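Local coordinates for RimK-related lysine biosynthesis protein (Thermococcus kodakarensis, PDB 5K2M) that probably acts as an ATP-dependent, magnesium-requiring ligase of the RimK family (LysX subfamily) in amino-acid biosynthesis, at residues N72-A80 / A220-I228; A86-P95 / L213-F221. One frame throughout, in Å; residues are numbered along the deposited sequence.

Interaction 1: N72-A80 / A220-I228; sequences NSSRLIFEA and AFGEGALAI
Asn72, in the loop before helix 74-80, clasps Ala225 at the start of strand 225-233 in an antiparallel sheet of the ATP-grasp fold, while Ser73, the N-cap of that helix, meets Glu223. The Asn72 carboxamide pairs with both backbone polar groups of one residue. Ala225 N reaches OD1 of Asn72 (2.8 Å) in the carbonyl plane, on a lone pair, and Asn72 ND2 answers to Ala225 O (2.9 Å), which fixes the flip of the amide.

The tight, buried part lies beside this clasp. Leu76, its chi1 of -173° swinging CG away from the backbone N, sends CD1 to Phe221 CD1 (3.7 Å) and CD2 to Leu226 CD2. Ala80 CB touches the same Leu226 CD2 at 3.9 Å.

The more accessible side is polar. Arg75 NH1 serves two acceptors near the guanidinium plane, Phe221 O (3.0 Å) and, in a salt bridge, Glu223 OE1 (3.1 Å). Ser73 OG donates to Glu223 OE2 (2.7 Å) from above the carboxylate plane, while itself accepting the capping bond from Leu76 N. One water accepts from Ser73 N and donates to both Asn72 OD1 and Glu223 OE2.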
loop_
_atom_site.group_PDB
_atom_site.type_symbol
_atom_site.label_atom_id
_atom_site.label_comp_id
_atom_site.label_asym_id
_atom_site.label_seq_id
_atom_site.Cartn_x
_atom_site.Cartn_y
_atom_site.Cartn_z
ATOM N N ASN A 72 11.738 29.908 -29.578
ATOM C CA ASN A 72 11.920 28.635 -30.293
ATOM C C ASN A 72 11.387 27.443 -29.502
ATOM O O ASN A 72 11.067 27.574 -28.325
ATOM C CB ASN A 72 13.401 28.449 -30.610
ATOM C CG ASN A 72 13.850 29.314 -31.777
ATOM O OD1 ASN A 72 13.198 29.346 -32.817
ATOM N ND2 ASN A 72 14.946 30.029 -31.604
ATOM N N SER A 73 11.288 26.290 -30.152
ATOM C CA SER A 73 10.861 25.047 -29.495
ATOM C C SER A 73 11.944 24.489 -28.569
ATOM O O SER A 73 13.121 24.824 -28.713
ATOM C CB SER A 73 10.494 24.001 -30.554
ATOM O OG SER A 73 11.651 23.496 -31.208
ATOM N N SER A 74 11.559 23.618 -27.638
ATOM C CA SER A 74 12.536 23.004 -26.752
ATOM C C SER A 74 13.577 22.179 -27.518
ATOM O O SER A 74 14.767 22.212 -27.199
ATOM C CB SER A 74 11.860 22.154 -25.663
ATOM O OG SER A 74 11.108 21.088 -26.203
ATOM N N ARG A 75 13.134 21.447 -28.524
ATOM C CA ARG A 75 14.048 20.686 -29.366
ATOM C C ARG A 75 15.091 21.597 -30.047
ATOM O O ARG A 75 16.278 21.312 -30.013
ATOM C CB ARG A 75 13.253 19.862 -30.396
ATOM C CG ARG A 75 14.096 19.070 -31.388
ATOM C CD ARG A 75 14.244 19.816 -32.715
ATOM N NE ARG A 75 15.317 19.297 -33.574
ATOM C CZ ARG A 75 15.603 19.749 -34.798
ATOM N NH1 ARG A 75 14.902 20.743 -35.342
ATOM N NH2 ARG A 75 16.599 19.201 -35.488
ATOM N N LEU A 76 14.665 22.691 -30.659
ATOM C CA LEU A 76 15.619 23.578 -31.332
ATOM C C LEU A 76 16.566 24.266 -30.350
ATOM O O LEU A 76 17.785 24.336 -30.586
ATOM C CB LEU A 76 14.904 24.614 -32.210
ATOM C CG LEU A 76 15.845 25.455 -33.081
ATOM C CD1 LEU A 76 16.742 24.585 -33.950
ATOM C CD2 LEU A 76 15.034 26.370 -33.958
ATOM N N ILE A 77 16.029 24.745 -29.232
ATOM C CA ILE A 77 16.864 25.360 -28.212
ATOM C C ILE A 77 17.946 24.381 -27.728
ATOM O O ILE A 77 19.107 24.754 -27.598
ATOM C CB ILE A 77 16.039 25.867 -27.013
ATOM C CG1 ILE A 77 15.202 27.092 -27.418
ATOM C CG2 ILE A 77 16.957 26.224 -25.843
ATOM C CD1 ILE A 77 13.960 27.284 -26.569
ATOM N N PHE A 78 17.577 23.126 -27.496
ATOM C CA PHE A 78 18.566 22.144 -27.077
ATOM C C PHE A 78 19.605 21.860 -28.164
ATOM O O PHE A 78 20.791 21.893 -27.900
ATOM C CB PHE A 78 17.929 20.811 -26.658
ATOM C CG PHE A 78 18.950 19.732 -26.445
ATOM C CD1 PHE A 78 19.948 19.899 -25.484
ATOM C CD2 PHE A 78 18.991 18.613 -27.265
ATOM C CE1 PHE A 78 20.932 18.934 -25.305
ATOM C CE2 PHE A 78 19.954 17.639 -27.080
ATOM C CZ PHE A 78 20.928 17.798 -26.105
ATOM N N GLU A 79 19.159 21.561 -29.380
ATOM C CA GLU A 79 20.103 21.159 -30.414
ATOM C C GLU A 79 20.935 22.312 -30.934
ATOM O O GLU A 79 22.163 22.207 -30.996
ATOM C CB GLU A 79 19.405 20.422 -31.552
ATOM C CG GLU A 79 18.783 19.128 -31.071
ATOM C CD GLU A 79 18.971 17.959 -32.018
ATOM O OE1 GLU A 79 19.782 18.042 -32.974
ATOM O OE2 GLU A 79 18.288 16.939 -31.782
ATOM N N ALA A 80 20.289 23.414 -31.290
ATOM C CA ALA A 80 21.031 24.597 -31.746
ATOM C C ALA A 80 21.945 25.166 -30.651
ATOM O O ALA A 80 23.065 25.597 -30.934
ATOM C CB ALA A 80 20.074 25.671 -32.253
ATOM N N ALA A 220 19.212 22.841 -42.203
ATOM C CA ALA A 220 19.712 21.731 -41.392
ATOM C C ALA A 220 18.865 21.483 -40.133
ATOM O O ALA A 220 18.775 20.356 -39.666
ATOM C CB ALA A 220 21.161 21.972 -40.996
ATOM N N PHE A 221 18.265 22.545 -39.590
ATOM C CA PHE A 221 17.399 22.461 -38.426
ATOM C C PHE A 221 15.915 22.410 -38.792
ATOM O O PHE A 221 15.160 21.657 -38.178
ATOM C CB PHE A 221 17.725 23.615 -37.461
ATOM C CG PHE A 221 19.109 23.505 -36.893
ATOM C CD1 PHE A 221 19.346 22.732 -35.766
ATOM C CD2 PHE A 221 20.189 24.075 -37.553
ATOM C CE1 PHE A 221 20.630 22.568 -35.270
ATOM C CE2 PHE A 221 21.472 23.919 -37.062
ATOM C CZ PHE A 221 21.692 23.169 -35.909
ATOM N N GLY A 222 15.499 23.218 -39.764
ATOM C CA GLY A 222 14.153 23.119 -40.330
ATOM C C GLY A 222 13.047 23.845 -39.585
ATOM O O GLY A 222 11.874 23.685 -39.910
ATOM N N GLU A 223 13.402 24.657 -38.597
ATOM C CA GLU A 223 12.408 25.415 -37.849
ATOM C C GLU A 223 13.067 26.582 -37.153
ATOM O O GLU A 223 14.295 26.631 -37.014
ATOM C CB GLU A 223 11.727 24.534 -36.785
ATOM C CG GLU A 223 12.698 23.838 -35.839
ATOM C CD GLU A 223 12.032 23.214 -34.612
ATOM O OE1 GLU A 223 12.247 22.012 -34.362
ATOM O OE2 GLU A 223 11.317 23.911 -33.865
ATOM N N GLY A 224 12.233 27.516 -36.715
ATOM C CA GLY A 224 12.627 28.506 -35.722
ATOM C C GLY A 224 13.320 29.748 -36.233
ATOM O O GLY A 224 13.361 30.020 -37.434
ATOM N N ALA A 225 13.841 30.514 -35.277
ATOM C CA ALA A 225 14.531 31.757 -35.540
ATOM C C ALA A 225 15.954 31.591 -35.038
ATOM O O ALA A 225 16.160 31.352 -33.854
ATOM C CB ALA A 225 13.844 32.869 -34.806
ATOM N N LEU A 226 16.922 31.689 -35.943
ATOM C CA LEU A 226 18.316 31.411 -35.621
ATOM C C LEU A 226 19.239 32.559 -35.989
ATOM O O LEU A 226 19.143 33.128 -37.082
ATOM C CB LEU A 226 18.793 30.132 -36.334
ATOM C CG LEU A 226 18.212 28.791 -35.862
ATOM C CD1 LEU A 226 18.723 27.667 -36.752
ATOM C CD2 LEU A 226 18.525 28.499 -34.397
ATOM N N ALA A 227 20.141 32.886 -35.064
ATOM C CA ALA A 227 21.297 33.713 -35.376
ATOM C C ALA A 227 22.444 32.780 -35.669
ATOM O O ALA A 227 22.816 31.965 -34.837
ATOM C CB ALA A 227 21.646 34.628 -34.221
ATOM N N ILE A 228 23.002 32.917 -36.857
ATOM C CA ILE A 228 24.012 32.016 -37.349
ATOM C C ILE A 228 25.351 32.749 -37.384
ATOM O O ILE A 228 25.395 33.924 -37.748
ATOM C CB ILE A 228 23.617 31.518 -38.748
ATOM C CG1 ILE A 228 22.218 30.887 -38.676
ATOM C CG2 ILE A 228 24.655 30.522 -39.273
ATOM C CD1 ILE A 228 21.521 30.759 -40.000
HETATM O O HOH W 1 11.753 26.488 -33.017
#

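Interaction 2: A86-P95 / L213-F221; sequences ATLRLAGKVP and LSVKAWEAF
Leu90 packs on Ala217 and Ala220, and Val94 on Ala217 and Lys216, in a van der Waals contact without hydrogen bonds between the segments: the last turn of helix 83-90 and the loop after it lie against the C-terminal part of helix 208-219. At its buried centre is Leu90. Its chi1 of -68° turns the branch away from the carbonyl carbon, and the CD2 methyl reaches across to Ala217 CB (4.0 Å) and Ala220 CB; the same methyl also meets Phe221 CE2 at 3.9 Å.

The far end of the Phe221 ring is held by the first helix as well, for CZ touches Ala86 CB at 4.0 Å. Arg89 adds the aliphatic part of its chain: CB lies near Phe221 CE1, and CG rests on Ala220 O at 3.3 Å. Its guanidinium, turned 64° from the ring plane, forms a salt bridge with Glu79, and Arg61 of the second subunit packs on Arg89.

This is part of the ATP-grasp architecture: Leu90, Val94 and Phe221 also touch strand 236-243, which carries the magnesium ligand Glu241. The side chain of Ala86 is about 6 Å from that of Glu241.

After the helix the chain turns sharply, with Leu90 O accepting from both Lys93 N and Val94 N. The turn brings Val94 onto helix 208-219, where its CG1 lies 3.7 Å from Lys216 CB, the two side chains passing in antiparallel sense, and its CB packs against Leu213 CD1 (3.9 Å). Towards the exposed rim the contact thins to Pro95, Lys93 and Lys216. Pro95 sets its CD against the same Leu213 CD1 (3.9 Å), and Lys93 lays its CG near Ala220 CB.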
loop_
_atom_site.group_PDB
_atom_site.type_symbol
_atom_site.label_atom_id
_atom_site.label_comp_id
_atom_site.label_asym_id
_atom_site.label_seq_id
_atom_site.Cartn_x
_atom_site.Cartn_y
_atom_site.Cartn_z
ATOM N N ALA A 86 24.725 20.739 -32.409
ATOM C CA ALA A 86 24.546 21.601 -33.583
ATOM C C ALA A 86 25.492 21.271 -34.737
ATOM O O ALA A 86 25.030 21.204 -35.888
ATOM C CB ALA A 86 24.631 23.072 -33.225
ATOM N N THR A 87 26.783 21.023 -34.473
ATOM C CA THR A 87 27.659 20.730 -35.608
ATOM C C THR A 87 27.295 19.385 -36.202
ATOM O O THR A 87 27.376 19.222 -37.406
ATOM C CB THR A 87 29.197 20.853 -35.391
ATOM O OG1 THR A 87 29.797 19.563 -35.217
ATOM C CG2 THR A 87 29.559 21.752 -34.311
ATOM N N LEU A 88 26.858 18.440 -35.370
ATOM C CA LEU A 88 26.357 17.156 -35.884
ATOM C C LEU A 88 25.228 17.353 -36.897
ATOM O O LEU A 88 25.205 16.714 -37.938
ATOM C CB LEU A 88 25.917 16.234 -34.744
ATOM C CG LEU A 88 26.904 15.192 -34.195
ATOM C CD1 LEU A 88 28.354 15.396 -34.604
ATOM C CD2 LEU A 88 26.804 15.007 -32.690
ATOM N N ARG A 89 24.303 18.260 -36.623
ATOM C CA ARG A 89 23.219 18.477 -37.575
ATOM C C ARG A 89 23.673 19.277 -38.804
ATOM O O ARG A 89 23.142 19.084 -39.887
ATOM C CB ARG A 89 22.013 19.116 -36.886
ATOM C CG ARG A 89 20.708 18.672 -37.517
ATOM C CD ARG A 89 19.541 18.694 -36.553
ATOM N NE ARG A 89 19.610 17.643 -35.537
ATOM C CZ ARG A 89 19.256 16.369 -35.716
ATOM N NH1 ARG A 89 18.828 15.931 -36.896
ATOM N NH2 ARG A 89 19.342 15.518 -34.702
ATOM N N LEU A 90 24.662 20.157 -38.637
ATOM C CA LEU A 90 25.226 20.915 -39.761
ATOM C C LEU A 90 26.129 20.077 -40.683
ATOM O O LEU A 90 26.244 20.370 -41.871
ATOM C CB LEU A 90 26.017 22.124 -39.260
ATOM C CG LEU A 90 25.181 23.219 -38.604
ATOM C CD1 LEU A 90 26.044 24.145 -37.758
ATOM C CD2 LEU A 90 24.383 23.988 -39.647
ATOM N N ALA A 91 26.752 19.033 -40.142
ATOM C CA ALA A 91 27.767 18.274 -40.870
ATOM C C ALA A 91 27.173 17.552 -42.061
ATOM O O ALA A 91 26.126 16.933 -41.959
ATOM C CB ALA A 91 28.448 17.285 -39.942
ATOM N N GLY A 92 27.836 17.652 -43.204
ATOM C CA GLY A 92 27.304 17.090 -44.437
ATOM C C GLY A 92 26.326 18.002 -45.172
ATOM O O GLY A 92 26.088 17.794 -46.359
ATOM N N LYS A 93 25.767 19.006 -44.482
ATOM C CA LYS A 93 24.783 19.922 -45.073
ATOM C C LYS A 93 25.419 21.224 -45.543
ATOM O O LYS A 93 25.056 21.754 -46.583
ATOM C CB LYS A 93 23.703 20.271 -44.053
ATOM C CG LYS A 93 22.952 19.079 -43.486
ATOM C CD LYS A 93 22.007 18.476 -44.506
ATOM C CE LYS A 93 20.662 18.167 -43.871
ATOM N NZ LYS A 93 20.770 17.116 -42.827
ATOM N N VAL A 94 26.319 21.759 -44.727
ATOM C CA VAL A 94 27.056 22.970 -45.035
ATOM C C VAL A 94 28.502 22.794 -44.579
ATOM O O VAL A 94 28.783 21.949 -43.731
ATOM C CB VAL A 94 26.436 24.196 -44.338
ATOM C CG1 VAL A 94 25.029 24.437 -44.864
ATOM C CG2 VAL A 94 26.398 24.018 -42.828
ATOM N N PRO A 95 29.434 23.576 -45.146
ATOM C CA PRO A 95 30.807 23.451 -44.656
ATOM C C PRO A 95 30.966 24.055 -43.257
ATOM O O PRO A 95 30.317 25.052 -42.926
ATOM C CB PRO A 95 31.643 24.200 -45.705
ATOM C CG PRO A 95 30.682 25.054 -46.467
ATOM C CD PRO A 95 29.324 24.439 -46.335
ATOM N N LEU A 213 24.183 30.440 -47.888
ATOM C CA LEU A 213 24.755 29.563 -46.860
ATOM C C LEU A 213 23.946 29.620 -45.557
ATOM O O LEU A 213 23.708 28.595 -44.909
ATOM C CB LEU A 213 26.211 29.948 -46.580
ATOM C CG LEU A 213 26.974 29.069 -45.587
ATOM C CD1 LEU A 213 27.056 27.635 -46.095
ATOM C CD2 LEU A 213 28.366 29.639 -45.374
ATOM N N SER A 214 23.529 30.820 -45.178
ATOM C CA SER A 214 22.719 31.015 -43.975
ATOM C C SER A 214 21.400 30.242 -44.044
ATOM O O SER A 214 21.021 29.574 -43.072
ATOM C CB SER A 214 22.437 32.496 -43.754
ATOM O OG SER A 214 23.637 33.190 -43.471
ATOM N N VAL A 215 20.715 30.321 -45.187
ATOM C CA VAL A 215 19.449 29.613 -45.360
ATOM C C VAL A 215 19.667 28.098 -45.268
ATOM O O VAL A 215 18.890 27.396 -44.628
ATOM C CB VAL A 215 18.741 29.982 -46.696
ATOM C CG1 VAL A 215 17.537 29.082 -46.955
ATOM C CG2 VAL A 215 18.282 31.435 -46.684
ATOM N N LYS A 216 20.728 27.607 -45.901
ATOM C CA LYS A 216 21.057 26.176 -45.865
ATOM C C LYS A 216 21.373 25.701 -44.449
ATOM O O LYS A 216 20.968 24.613 -44.056
ATOM C CB LYS A 216 22.232 25.853 -46.794
ATOM C CG LYS A 216 21.847 25.628 -48.252
ATOM C CD LYS A 216 23.094 25.603 -49.126
ATOM C CE LYS A 216 22.833 25.030 -50.513
ATOM N NZ LYS A 216 22.850 23.537 -50.495
ATOM N N ALA A 217 22.100 26.517 -43.690
ATOM C CA ALA A 217 22.374 26.208 -42.291
ATOM C C ALA A 217 21.070 26.107 -41.505
ATOM O O ALA A 217 20.892 25.196 -40.699
ATOM C CB ALA A 217 23.278 27.265 -41.678
ATOM N N TRP A 218 20.160 27.050 -41.738
ATOM C CA TRP A 218 18.850 27.017 -41.093
ATOM C C TRP A 218 18.058 25.758 -41.465
ATOM O O TRP A 218 17.357 25.197 -40.620
ATOM C CB TRP A 218 18.041 28.266 -41.460
ATOM C CG TRP A 218 16.672 28.302 -40.841
ATOM C CD1 TRP A 218 16.311 28.970 -39.722
ATOM C CD2 TRP A 218 15.490 27.640 -41.311
ATOM N NE1 TRP A 218 14.983 28.774 -39.459
ATOM C CE2 TRP A 218 14.458 27.943 -40.409
ATOM C CE3 TRP A 218 15.207 26.811 -42.402
ATOM C CZ2 TRP A 218 13.150 27.459 -40.566
ATOM C CZ3 TRP A 218 13.909 26.329 -42.557
ATOM C CH2 TRP A 218 12.900 26.660 -41.642
ATOM N N GLU A 219 18.158 25.340 -42.735
ATOM C CA GLU A 219 17.444 24.158 -43.250
ATOM C C GLU A 219 17.963 22.848 -42.648
ATOM O O GLU A 219 17.230 21.869 -42.567
ATOM C CB GLU A 219 17.472 24.122 -44.797
ATOM C CG GLU A 219 16.501 25.138 -45.391
ATOM C CD GLU A 219 16.614 25.370 -46.892
ATOM O OE1 GLU A 219 17.575 24.912 -47.547
ATOM O OE2 GLU A 219 15.714 26.057 -47.415
ATOM N N ALA A 220 19.212 22.841 -42.203
ATOM C CA ALA A 220 19.712 21.731 -41.392
ATOM C C ALA A 220 18.865 21.483 -40.133
ATOM O O ALA A 220 18.775 20.356 -39.666
ATOM C CB ALA A 220 21.161 21.972 -40.996
ATOM N N PHE A 221 18.265 22.545 -39.590
ATOM C CA PHE A 221 17.399 22.461 -38.426
ATOM C C PHE A 221 15.915 22.410 -38.792
ATOM O O PHE A 221 15.160 21.657 -38.178
ATOM C CB PHE A 221 17.725 23.615 -37.461
ATOM C CG PHE A 221 19.109 23.505 -36.893
ATOM C CD1 PHE A 221 19.346 22.732 -35.766
ATOM C CD2 PHE A 221 20.189 24.075 -37.553
ATOM C CE1 PHE A 221 20.630 22.568 -35.270
ATOM C CE2 PHE A 221 21.472 23.919 -37.062
ATOM C CZ PHE A 221 21.692 23.169 -35.909
#

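How the interactions relate
The two contacts are nested along the chain: segments come in the order 72-80, 86-95, 213-221 and 220-228, so interaction 2 lies inside the loop closed by interaction 1. Their centres are about 11 Å apart, and they share Ala220 and Phe221, in the region joining helix 208-219 to strand 225-233. The successive helices 74-80 and 83-90 thus pack on one helix-to-strand connection. Trp218 of interaction 2 probably bonds through NE1 to Gly224 O of interaction 1 (2.9 Å). Both contacts also touch strand 236-243, and the side chains of Ala80 and Ala86 each lie about 9 Å from a bound magnesium ion, beside the active site rather than in it.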